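Side-chain contacts in putative lipoprotein (Bacteroides ovatus, PDB 3OQQ), which is of unknown function but, as a putative lipoprotein, is probably extracellular and membrane-anchored, and carries bound calcium ions in the crystal: residues 19-24 and 103-108; 45-50 and 119-124; 64-67 and 71-74; 108-111 and 115-118. All coordinates share one frame; numbering follows the deposited sequence.

Contact 1: residues 19-24 and 103-108; sequences ASTLVN and LALPED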
loop_
_atom_site.group_PDB
_atom_site.type_symbol
_atom_site.label_atom_id
_atom_site.label_comp_id
_atom_site.label_asym_id
_atom_site.label_seq_id
_atom_site.Cartn_x
_atom_site.Cartn_y
_atom_site.Cartn_z
ATOM N N ALA A 19 -12.528 -23.648 -10.445
ATOM C CA ALA A 19 -11.402 -22.778 -10.060
ATOM C C ALA A 19 -10.123 -23.571 -9.641
ATOM O O ALA A 19 -9.070 -22.962 -9.410
ATOM C CB ALA A 19 -11.828 -21.855 -8.928
ATOM N N SER A 20 -10.210 -24.928 -9.599
ATOM C CA SER A 20 -9.116 -25.805 -9.172
ATOM C C SER A 20 -7.888 -25.779 -10.113
ATOM O O SER A 20 -6.816 -26.155 -9.664
ATOM C CB SER A 20 -9.604 -27.238 -8.995
ATOM O OG SER A 20 -10.122 -27.771 -10.201
ATOM N N THR A 21 -8.010 -25.293 -11.375
ATOM C CA THR A 21 -6.838 -25.263 -12.262
ATOM C C THR A 21 -6.027 -23.995 -12.088
ATOM O O THR A 21 -4.835 -23.964 -12.435
ATOM C CB THR A 21 -7.229 -25.431 -13.734
ATOM O OG1 THR A 21 -6.036 -25.770 -14.450
ATOM C CG2 THR A 21 -7.836 -24.146 -14.348
ATOM N N LEU A 22 -6.675 -22.933 -11.598
ATOM C CA LEU A 22 -6.027 -21.635 -11.437
ATOM C C LEU A 22 -4.895 -21.719 -10.413
ATOM O O LEU A 22 -4.925 -22.561 -9.503
ATOM C CB LEU A 22 -7.052 -20.562 -11.067
ATOM C CG LEU A 22 -8.322 -20.543 -11.927
ATOM C CD1 LEU A 22 -9.284 -19.519 -11.419
ATOM C CD2 LEU A 22 -8.001 -20.260 -13.366
ATOM N N VAL A 23 -3.852 -20.900 -10.622
ATOM C CA VAL A 23 -2.657 -20.964 -9.790
ATOM C C VAL A 23 -2.439 -19.657 -8.999
ATOM O O VAL A 23 -2.957 -18.601 -9.355
ATOM C CB VAL A 23 -1.395 -21.348 -10.633
ATOM C CG1 VAL A 23 -1.560 -22.724 -11.291
ATOM C CG2 VAL A 23 -1.060 -20.281 -11.683
ATOM N N ASN A 24 -1.615 -19.744 -7.960
ATOM C CA ASN A 24 -1.233 -18.597 -7.152
ATOM C C ASN A 24 0.271 -18.437 -7.222
ATOM O O ASN A 24 0.978 -19.432 -7.175
ATOM C CB ASN A 24 -1.717 -18.780 -5.731
ATOM C CG ASN A 24 -3.216 -18.772 -5.640
ATOM O OD1 ASN A 24 -3.893 -17.901 -6.183
ATOM N ND2 ASN A 24 -3.773 -19.771 -4.998
ATOM N N LEU A 103 4.926 -18.556 -16.803
ATOM C CA LEU A 103 4.373 -19.695 -16.092
ATOM C C LEU A 103 4.081 -20.840 -17.066
ATOM O O LEU A 103 3.756 -20.614 -18.237
ATOM C CB LEU A 103 3.090 -19.283 -15.350
ATOM C CG LEU A 103 3.198 -18.151 -14.315
ATOM C CD1 LEU A 103 1.821 -17.783 -13.810
ATOM C CD2 LEU A 103 4.136 -18.522 -13.142
ATOM N N ALA A 104 4.180 -22.063 -16.561
ATOM C CA ALA A 104 3.866 -23.293 -17.286
ATOM C C ALA A 104 3.348 -24.287 -16.282
ATOM O O ALA A 104 3.832 -24.337 -15.138
ATOM C CB ALA A 104 5.094 -23.834 -18.020
ATOM N N LEU A 105 2.329 -25.028 -16.679
ATOM C CA LEU A 105 1.690 -26.026 -15.834
ATOM C C LEU A 105 2.400 -27.389 -15.897
ATOM O O LEU A 105 2.429 -28.018 -16.967
ATOM C CB LEU A 105 0.223 -26.179 -16.267
ATOM C CG LEU A 105 -0.881 -25.992 -15.258
ATOM C CD1 LEU A 105 -0.711 -24.714 -14.448
ATOM C CD2 LEU A 105 -2.209 -25.988 -15.952
ATOM N N PRO A 106 2.916 -27.900 -14.736
ATOM C CA PRO A 106 3.513 -29.249 -14.717
ATOM C C PRO A 106 2.476 -30.300 -15.115
ATOM O O PRO A 106 1.278 -30.028 -15.051
ATOM C CB PRO A 106 3.950 -29.409 -13.251
ATOM C CG PRO A 106 4.109 -28.013 -12.761
ATOM C CD PRO A 106 2.958 -27.300 -13.388
ATOM N N GLU A 107 2.924 -31.478 -15.543
ATOM C CA GLU A 107 2.035 -32.539 -16.030
ATOM C C GLU A 107 1.123 -33.149 -14.943
ATOM O O GLU A 107 0.116 -33.764 -15.291
ATOM C CB GLU A 107 2.849 -33.656 -16.706
ATOM C CG GLU A 107 3.388 -33.296 -18.089
ATOM C CD GLU A 107 2.396 -32.890 -19.168
ATOM O OE1 GLU A 107 1.242 -33.379 -19.152
ATOM O OE2 GLU A 107 2.788 -32.090 -20.048
ATOM N N ASP A 108 1.474 -32.998 -13.656
ATOM C CA ASP A 108 0.663 -33.506 -12.553
ATOM C C ASP A 108 -0.340 -32.436 -12.023
ATOM O O ASP A 108 -0.975 -32.649 -10.994
ATOM C CB ASP A 108 1.578 -34.006 -11.418
ATOM C CG ASP A 108 2.417 -32.941 -10.738
ATOM O OD1 ASP A 108 2.500 -31.812 -11.265
ATOM O OD2 ASP A 108 2.933 -33.213 -9.665
#
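V23 and L105 form the apolar centre of this contact, with L103 adding a more distant methyl. The two branches of V23 divide the work. CG1, beside the backbone N and anti to the carbonyl carbon (chi1 -60°), packs against CD1 of L105 at 3.8 Å, while CG2 faces CD1 of L103 at the looser distance of 4.4 Å. Both leucines therefore reach V23 through a delta methyl. Around them V23 also rests on M62 and Y64, and L103 on V41 and F76, so that strands 59-65, 36-41 and 71-80 also contribute to the apolar cluster.

The backbones are well separated, with 9.0 Å between the CA atoms of V23 and L105. Strand 23-26 pairs with strands 36-41 and 59-65, whereas strand 96-104 pairs with 46-54 and 71-80, all antiparallel. V23, at the start of its strand, thus packs on L103, late in strand 96-104, and on L105 beyond it, consistent with a curled or layered beta arrangement.

A polar group borders the apolar patch. The hydroxyl OG1 of T21 lies 4.1 Å from CD2 of L105, the second methyl of that side chain, and the two side chains cross at about a right angle. The contact is van der Waals; the hydroxyl is hydrogen-bonded to the backbone O of V110. T21 itself sits within a type I turn from A19 to L22, closed by the 3.2 Å bond from L22 N to A19 O, and its backbone is also hydrogen-bonded to T116.

Contact 2: residues 45-50 and 119-124; sequences DSRTLT and GYLFYH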
loop_
_atom_site.group_PDB
_atom_site.type_symbol
_atom_site.label_atom_id
_atom_site.label_comp_id
_atom_site.label_asym_id
_atom_site.label_seq_id
_atom_site.Cartn_x
_atom_site.Cartn_y
_atom_site.Cartn_z
ATOM N N ASP A 45 -1.150 -23.647 -21.507
ATOM C CA ASP A 45 0.146 -23.899 -22.152
ATOM C C ASP A 45 1.213 -23.084 -21.390
ATOM O O ASP A 45 1.832 -23.605 -20.453
ATOM C CB ASP A 45 0.134 -23.612 -23.679
ATOM C CG ASP A 45 -1.095 -24.122 -24.421
ATOM O OD1 ASP A 45 -1.363 -25.346 -24.360
ATOM O OD2 ASP A 45 -1.781 -23.301 -25.067
ATOM N N SER A 46 1.375 -21.796 -21.737
ATOM C CA SER A 46 2.311 -20.920 -21.033
ATOM C C SER A 46 1.718 -19.505 -20.912
ATOM O O SER A 46 0.817 -19.149 -21.671
ATOM C CB SER A 46 3.682 -20.910 -21.706
ATOM O OG SER A 46 3.719 -20.050 -22.829
ATOM N N ARG A 47 2.165 -18.736 -19.908
ATOM C CA ARG A 47 1.649 -17.385 -19.696
ATOM C C ARG A 47 2.722 -16.489 -19.088
ATOM O O ARG A 47 3.251 -16.798 -18.024
ATOM C CB ARG A 47 0.396 -17.406 -18.813
ATOM C CG ARG A 47 -0.238 -16.035 -18.671
ATOM C CD ARG A 47 -1.580 -16.124 -18.009
ATOM N NE ARG A 47 -2.287 -14.851 -18.100
ATOM C CZ ARG A 47 -3.495 -14.624 -17.609
ATOM N NH1 ARG A 47 -4.170 -15.597 -17.012
ATOM N NH2 ARG A 47 -4.042 -13.427 -17.719
ATOM N N THR A 48 3.014 -15.362 -19.769
ATOM C CA THR A 48 3.997 -14.371 -19.342
ATOM C C THR A 48 3.251 -13.225 -18.651
ATOM O O THR A 48 2.288 -12.682 -19.195
ATOM C CB THR A 48 4.888 -13.925 -20.524
ATOM O OG1 THR A 48 5.614 -15.067 -20.983
ATOM C CG2 THR A 48 5.896 -12.843 -20.135
ATOM N N LEU A 49 3.698 -12.891 -17.434
ATOM C CA LEU A 49 3.118 -11.832 -16.606
ATOM C C LEU A 49 4.152 -10.891 -16.076
ATOM O O LEU A 49 5.235 -11.314 -15.668
ATOM C CB LEU A 49 2.375 -12.420 -15.393
ATOM C CG LEU A 49 1.108 -13.238 -15.617
ATOM C CD1 LEU A 49 0.679 -13.873 -14.319
ATOM C CD2 LEU A 49 -0.020 -12.374 -16.132
ATOM N N THR A 50 3.805 -9.621 -16.032
ATOM C CA THR A 50 4.633 -8.602 -15.412
ATOM C C THR A 50 4.164 -8.521 -13.959
ATOM O O THR A 50 2.955 -8.504 -13.685
ATOM C CB THR A 50 4.543 -7.276 -16.188
ATOM O OG1 THR A 50 5.118 -7.483 -17.479
ATOM C CG2 THR A 50 5.271 -6.135 -15.484
ATOM N N GLY A 119 -12.700 -18.520 -12.217
ATOM C CA GLY A 119 -12.128 -17.605 -11.241
ATOM C C GLY A 119 -11.514 -16.389 -11.892
ATOM O O GLY A 119 -11.037 -16.456 -13.031
ATOM N N TYR A 120 -11.523 -15.273 -11.164
ATOM C CA TYR A 120 -10.994 -13.997 -11.626
ATOM C C TYR A 120 -9.549 -13.807 -11.228
ATOM O O TYR A 120 -9.204 -13.927 -10.053
ATOM C CB TYR A 120 -11.819 -12.832 -11.063
ATOM C CG TYR A 120 -13.302 -12.892 -11.343
ATOM C CD1 TYR A 120 -13.790 -12.857 -12.649
ATOM C CD2 TYR A 120 -14.227 -12.879 -10.305
ATOM C CE1 TYR A 120 -15.162 -12.871 -12.911
ATOM C CE2 TYR A 120 -15.600 -12.885 -10.555
ATOM C CZ TYR A 120 -16.062 -12.889 -11.860
ATOM O OH TYR A 120 -17.413 -12.894 -12.102
ATOM N N LEU A 121 -8.716 -13.426 -12.189
ATOM C CA LEU A 121 -7.316 -13.145 -11.899
ATOM C C LEU A 121 -7.256 -11.864 -11.043
ATOM O O LEU A 121 -8.024 -10.928 -11.278
ATOM C CB LEU A 121 -6.513 -13.003 -13.219
ATOM C CG LEU A 121 -5.009 -12.675 -13.109
ATOM C CD1 LEU A 121 -4.213 -13.389 -14.165
ATOM C CD2 LEU A 121 -4.766 -11.198 -13.237
ATOM N N PHE A 122 -6.374 -11.840 -10.039
ATOM C CA PHE A 122 -6.221 -10.639 -9.222
ATOM C C PHE A 122 -4.763 -10.394 -8.934
ATOM O O PHE A 122 -4.009 -11.344 -8.709
ATOM C CB PHE A 122 -7.066 -10.666 -7.927
ATOM C CG PHE A 122 -6.747 -11.711 -6.875
ATOM C CD1 PHE A 122 -7.329 -12.972 -6.927
ATOM C CD2 PHE A 122 -5.923 -11.406 -5.796
ATOM C CE1 PHE A 122 -7.056 -13.935 -5.938
ATOM C CE2 PHE A 122 -5.655 -12.355 -4.803
ATOM C CZ PHE A 122 -6.224 -13.615 -4.876
ATOM N N TYR A 123 -4.352 -9.125 -9.037
ATOM C CA TYR A 123 -3.008 -8.672 -8.716
ATOM C C TYR A 123 -2.997 -8.260 -7.251
ATOM O O TYR A 123 -4.028 -7.815 -6.740
ATOM C CB TYR A 123 -2.607 -7.508 -9.616
ATOM C CG TYR A 123 -2.352 -7.912 -11.042
ATOM C CD1 TYR A 123 -1.128 -8.454 -11.428
ATOM C CD2 TYR A 123 -3.322 -7.726 -12.022
ATOM C CE1 TYR A 123 -0.886 -8.831 -12.751
ATOM C CE2 TYR A 123 -3.088 -8.089 -13.350
ATOM C CZ TYR A 123 -1.872 -8.647 -13.709
ATOM O OH TYR A 123 -1.640 -9.006 -15.014
ATOM N N HIS A 124 -1.864 -8.410 -6.568
ATOM C CA HIS A 124 -1.812 -8.062 -5.158
ATOM C C HIS A 124 -0.518 -7.343 -4.822
ATOM O O HIS A 124 0.572 -7.824 -5.180
ATOM C CB HIS A 124 -1.961 -9.342 -4.271
ATOM C CG HIS A 124 -1.882 -9.090 -2.789
ATOM N ND1 HIS A 124 -0.983 -9.764 -1.993
ATOM C CD2 HIS A 124 -2.624 -8.262 -2.008
ATOM C CE1 HIS A 124 -1.197 -9.330 -0.757
ATOM N NE2 HIS A 124 -2.186 -8.434 -0.719
HETATM O O HOH W 1 0.906 -8.605 -15.782
#
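L121 brings its CD1 methyl over one face of the R47 guanidinium, 3.6 Å from both NH1 and NH2 and 3.7 Å from CZ of R47. The two side chains approach from opposite directions. The arginine chain is fully extended, CG anti to the backbone N (chi1 -175°), and this length carries the flat group across to the leucine. NH1 of R47 is hydrogen-bonded to OE1 of Q165 and the backbone O of L42, which probably restrains the rotation of the guanidinium.

Y123, two residues on, lies on strand 122-131, which is flanked by strands 36-41 and 150-161. Its hydroxyl comes within 3.9 Å of CD2 of L49, the side chains running obliquely to one another. The ring also passes T50, with CE1 of Y123 4.0 Å from the backbone O of T50. A water bridges Y123 and T50: it lies 2.7 Å from Y123 OH and donates to T50 O at 2.9 Å. L49 also touches V38 and L103.

The chemistry is mixed. Carbon packs on the flat side of a cation whose NH1 is hydrogen-bonded to Q165 and L42, and a tyrosine hydroxyl at the border of the apolar region is served by water, so segments 45-50 and 119-124 meet through van der Waals contact and a water bridge.

Contact 3: residues 64-67 and 71-74; sequences YNTV and EATK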
loop_
_atom_site.group_PDB
_atom_site.type_symbol
_atom_site.label_atom_id
_atom_site.label_comp_id
_atom_site.label_asym_id
_atom_site.label_seq_id
_atom_site.Cartn_x
_atom_site.Cartn_y
_atom_site.Cartn_z
ATOM N N TYR A 64 0.096 -24.806 -6.944
ATOM C CA TYR A 64 -0.943 -25.349 -7.800
ATOM C C TYR A 64 -1.547 -26.640 -7.229
ATOM O O TYR A 64 -0.893 -27.361 -6.472
ATOM C CB TYR A 64 -0.380 -25.600 -9.219
ATOM C CG TYR A 64 0.628 -26.736 -9.326
ATOM C CD1 TYR A 64 1.992 -26.501 -9.173
ATOM C CD2 TYR A 64 0.225 -28.024 -9.683
ATOM C CE1 TYR A 64 2.925 -27.526 -9.328
ATOM C CE2 TYR A 64 1.148 -29.055 -9.843
ATOM C CZ TYR A 64 2.497 -28.799 -9.672
ATOM O OH TYR A 64 3.412 -29.806 -9.828
ATOM N N ASN A 65 -2.786 -26.936 -7.648
ATOM C CA ASN A 65 -3.530 -28.131 -7.286
ATOM C C ASN A 65 -3.112 -29.258 -8.178
ATOM O O ASN A 65 -3.078 -29.101 -9.405
ATOM C CB ASN A 65 -5.045 -27.883 -7.415
ATOM C CG ASN A 65 -5.520 -26.782 -6.513
ATOM O OD1 ASN A 65 -5.183 -26.747 -5.341
ATOM N ND2 ASN A 65 -6.269 -25.831 -7.040
ATOM N N THR A 66 -2.787 -30.400 -7.570
ATOM C CA THR A 66 -2.377 -31.576 -8.306
ATOM C C THR A 66 -3.570 -32.430 -8.629
ATOM O O THR A 66 -4.627 -32.297 -8.008
ATOM C CB THR A 66 -1.339 -32.403 -7.530
ATOM O OG1 THR A 66 -1.964 -33.011 -6.395
ATOM C CG2 THR A 66 -0.061 -31.608 -7.157
ATOM N N VAL A 67 -3.364 -33.345 -9.574
ATOM C CA VAL A 67 -4.360 -34.292 -10.054
ATOM C C VAL A 67 -4.778 -35.263 -8.908
ATOM O O VAL A 67 -5.825 -35.895 -9.000
ATOM C CB VAL A 67 -3.814 -35.020 -11.320
ATOM C CG1 VAL A 67 -2.731 -36.053 -10.985
ATOM C CG2 VAL A 67 -4.935 -35.630 -12.153
ATOM N N GLU A 71 -1.494 -29.952 -2.855
ATOM C CA GLU A 71 -0.997 -28.712 -3.409
ATOM C C GLU A 71 0.504 -28.808 -3.568
ATOM O O GLU A 71 1.207 -29.341 -2.701
ATOM C CB GLU A 71 -1.427 -27.471 -2.628
ATOM C CG GLU A 71 -1.111 -27.446 -1.149
ATOM C CD GLU A 71 -1.549 -26.128 -0.540
ATOM O OE1 GLU A 71 -2.777 -25.906 -0.430
ATOM O OE2 GLU A 71 -0.666 -25.285 -0.256
ATOM N N ALA A 72 0.978 -28.359 -4.724
ATOM C CA ALA A 72 2.389 -28.421 -5.042
ATOM C C ALA A 72 2.904 -27.056 -5.350
ATOM O O ALA A 72 2.116 -26.149 -5.625
ATOM C CB ALA A 72 2.616 -29.356 -6.224
ATOM N N THR A 73 4.226 -26.903 -5.317
ATOM C CA THR A 73 4.890 -25.655 -5.624
ATOM C C THR A 73 5.901 -25.861 -6.726
ATOM O O THR A 73 6.629 -26.846 -6.711
ATOM C CB THR A 73 5.566 -25.101 -4.361
ATOM O OG1 THR A 73 4.608 -25.101 -3.311
ATOM C CG2 THR A 73 6.113 -23.679 -4.551
ATOM N N LYS A 74 5.965 -24.915 -7.669
ATOM C CA LYS A 74 6.995 -24.906 -8.698
ATOM C C LYS A 74 7.688 -23.544 -8.684
ATOM O O LYS A 74 7.029 -22.504 -8.666
ATOM C CB LYS A 74 6.483 -25.251 -10.103
ATOM C CG LYS A 74 7.663 -25.571 -11.027
ATOM C CD LYS A 74 7.318 -25.733 -12.481
ATOM C CE LYS A 74 8.591 -25.922 -13.279
ATOM N NZ LYS A 74 8.309 -26.179 -14.710
#
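The ring of Y64 carries the CB methyl of A72 over one of its faces. The methyl stands 3.5 Å above the ring plane and is displaced toward the rim, nearest to CZ and CE1 of Y64; it is 3.8 Å from the ring centroid and 24° off the normal, a CH-pi contact. T73 N and CB of K74 approach the ring obliquely, and P106 and A109 also touch it. The ring lies here because CG of Y64 takes the position between the backbone N and the carbonyl carbon (chi1 69°), which swings it over the partner strand. At its far end OH is hydrogen-bonded to OD1 of D108, which pins the tip of the ring.

A second methyl reaches A72 from beside the ring: CG2 of T66 lies 3.6 Å from CB of A72. The hydroxyl of the same threonine is turned to other partners, T70 and S68, inside the connecting turn. The A72 methyl thus lies between the Y64 ring and the T66 methyl.

The backbones of Y64 and A72 are linked in both directions. Y64 N donates to A72 O at 2.8 Å, and A72 N donates to Y64 O at 2.7 Å with a nearly straight N-H...O angle of 174°. The same Y64 oxygen receives a CA-H...O contact from CA of E71 at 3.3 Å.

N65 and E71 follow as a non-hydrogen-bonded pair whose side chains leave on the face opposite to that of Y64 and A72. The antiparallel register and the short connection make this the turn end of the beta hairpin of strands 59-65 and 71-80.

Contact 4: residues 108-111 and 115-118; sequences DAVQ and ETDQ. With CA (calcium ion), chain E.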
loop_
_atom_site.group_PDB
_atom_site.type_symbol
_atom_site.label_atom_id
_atom_site.label_comp_id
_atom_site.label_asym_id
_atom_site.label_seq_id
_atom_site.Cartn_x
_atom_site.Cartn_y
_atom_site.Cartn_z
ATOM N N ASP A 108 1.474 -32.998 -13.656
ATOM C CA ASP A 108 0.663 -33.506 -12.553
ATOM C C ASP A 108 -0.340 -32.436 -12.023
ATOM O O ASP A 108 -0.975 -32.649 -10.994
ATOM C CB ASP A 108 1.578 -34.006 -11.418
ATOM C CG ASP A 108 2.417 -32.941 -10.738
ATOM O OD1 ASP A 108 2.500 -31.812 -11.265
ATOM O OD2 ASP A 108 2.933 -33.213 -9.665
ATOM N N ALA A 109 -0.482 -31.298 -12.723
ATOM C CA ALA A 109 -1.385 -30.234 -12.298
ATOM C C ALA A 109 -2.816 -30.500 -12.728
ATOM O O ALA A 109 -3.042 -31.260 -13.690
ATOM C CB ALA A 109 -0.928 -28.910 -12.878
ATOM N N VAL A 110 -3.791 -29.838 -12.043
ATOM C CA VAL A 110 -5.190 -29.876 -12.487
ATOM C C VAL A 110 -5.205 -29.125 -13.836
ATOM O O VAL A 110 -4.806 -27.952 -13.895
ATOM C CB VAL A 110 -6.237 -29.310 -11.482
ATOM C CG1 VAL A 110 -7.629 -29.244 -12.142
ATOM C CG2 VAL A 110 -6.290 -30.161 -10.217
ATOM N N GLN A 111 -5.555 -29.836 -14.905
ATOM C CA GLN A 111 -5.552 -29.287 -16.259
ATOM C C GLN A 111 -6.765 -28.376 -16.499
ATOM O O GLN A 111 -7.881 -28.717 -16.095
ATOM C CB GLN A 111 -5.472 -30.402 -17.303
ATOM C CG GLN A 111 -4.143 -31.180 -17.260
ATOM C CD GLN A 111 -2.926 -30.288 -17.463
ATOM O OE1 GLN A 111 -2.788 -29.593 -18.477
ATOM N NE2 GLN A 111 -2.029 -30.266 -16.492
ATOM N N GLU A 115 -14.745 -26.221 -16.752
ATOM C CA GLU A 115 -15.227 -26.867 -15.533
ATOM C C GLU A 115 -14.312 -26.519 -14.327
ATOM O O GLU A 115 -14.805 -26.479 -13.194
ATOM C CB GLU A 115 -15.297 -28.408 -15.747
ATOM C CG GLU A 115 -15.691 -29.251 -14.533
ATOM C CD GLU A 115 -15.817 -30.755 -14.727
ATOM O OE1 GLU A 115 -14.919 -31.370 -15.350
ATOM O OE2 GLU A 115 -16.790 -31.330 -14.189
ATOM N N THR A 116 -12.995 -26.234 -14.580
ATOM C CA THR A 116 -11.977 -25.986 -13.546
ATOM C C THR A 116 -11.309 -24.577 -13.553
ATOM O O THR A 116 -10.477 -24.314 -12.675
ATOM C CB THR A 116 -10.872 -27.048 -13.683
ATOM O OG1 THR A 116 -10.178 -26.859 -14.919
ATOM C CG2 THR A 116 -11.410 -28.464 -13.621
ATOM N N ASP A 117 -11.672 -23.672 -14.495
ATOM C CA ASP A 117 -11.030 -22.345 -14.591
ATOM C C ASP A 117 -11.934 -21.175 -14.131
ATOM O O ASP A 117 -11.666 -20.029 -14.492
ATOM C CB ASP A 117 -10.589 -22.110 -16.057
ATOM C CG ASP A 117 -11.732 -21.875 -17.063
ATOM O OD1 ASP A 117 -12.918 -21.996 -16.668
ATOM O OD2 ASP A 117 -11.435 -21.584 -18.240
ATOM N N GLN A 118 -13.021 -21.460 -13.418
ATOM C CA GLN A 118 -13.979 -20.415 -13.049
ATOM C C GLN A 118 -13.468 -19.552 -11.880
ATOM O O GLN A 118 -13.772 -19.823 -10.716
ATOM C CB GLN A 118 -15.354 -21.019 -12.730
ATOM C CG GLN A 118 -16.035 -21.684 -13.925
ATOM C CD GLN A 118 -17.198 -22.547 -13.496
ATOM O OE1 GLN A 118 -18.038 -22.149 -12.676
ATOM N NE2 GLN A 118 -17.281 -23.749 -14.049
HETATM CA CA CA E . -13.902 -20.657 -18.487
HETATM O O HOH W 2 -13.548 -18.491 -17.001
HETATM O O HOH W 3 -15.614 -21.345 -17.323
#
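T116 meets both V110 and Q111 through the branches of its side chain. CB stands 4.2 Å from the backbone O of Q111. From there the side chain forks. CG2, anti to the carbonyl carbon, reaches CG1 of V110 at 4.1 Å, a light apolar touch. OG1 occupies the position between the backbone N and the carbonyl carbon (chi1 67°) and points to the Q111 side, 3.2 Å from Q111 O; it is hydrogen-bonded to the backbone N of T113. V110 and T116 both touch S20 as well.

These residues belong to the long loop between strands 96-104 and 122-131, which supplies D117 and N114 to a calcium site. D117, the neighbour of T116, binds the ion with both carboxylate oxygens, OD1 at 2.5 Å and OD2 at 2.6 Å from the calcium. N114 and Q164 add one side-chain oxygen each, and two waters complete the set of ligands, the nearer 2.2 Å from the ion.

On the other limb, the side chain of Q111 folds back on its own segment. NE2 of Q111 donates to O of A109 at 3.1 Å with an N-H...O angle of 153°, coming from above the carbonyl plane, 55° out of it.

In the fold
Contact 1 joins the other three. Its centre is about 7 Å from those of contacts 3 and 4 and about 11 Å from that of contact 2. T21 ties it to both limbs of the calcium loop in contact 4, and the T21 side chain lies about 8 Å from the ion; D108, shared by contacts 1 and 4, leads to contact 3. L103 N to R47 O, 2.7 Å, connects contacts 1 and 2 through neighbouring strands. Along the chain, contact 3 is nested inside the loops closed by contacts 1 and 2, and its centre is about 16 Å from that of contact 2. The side chain of R47 in contact 2 is about 11 Å from the calcium.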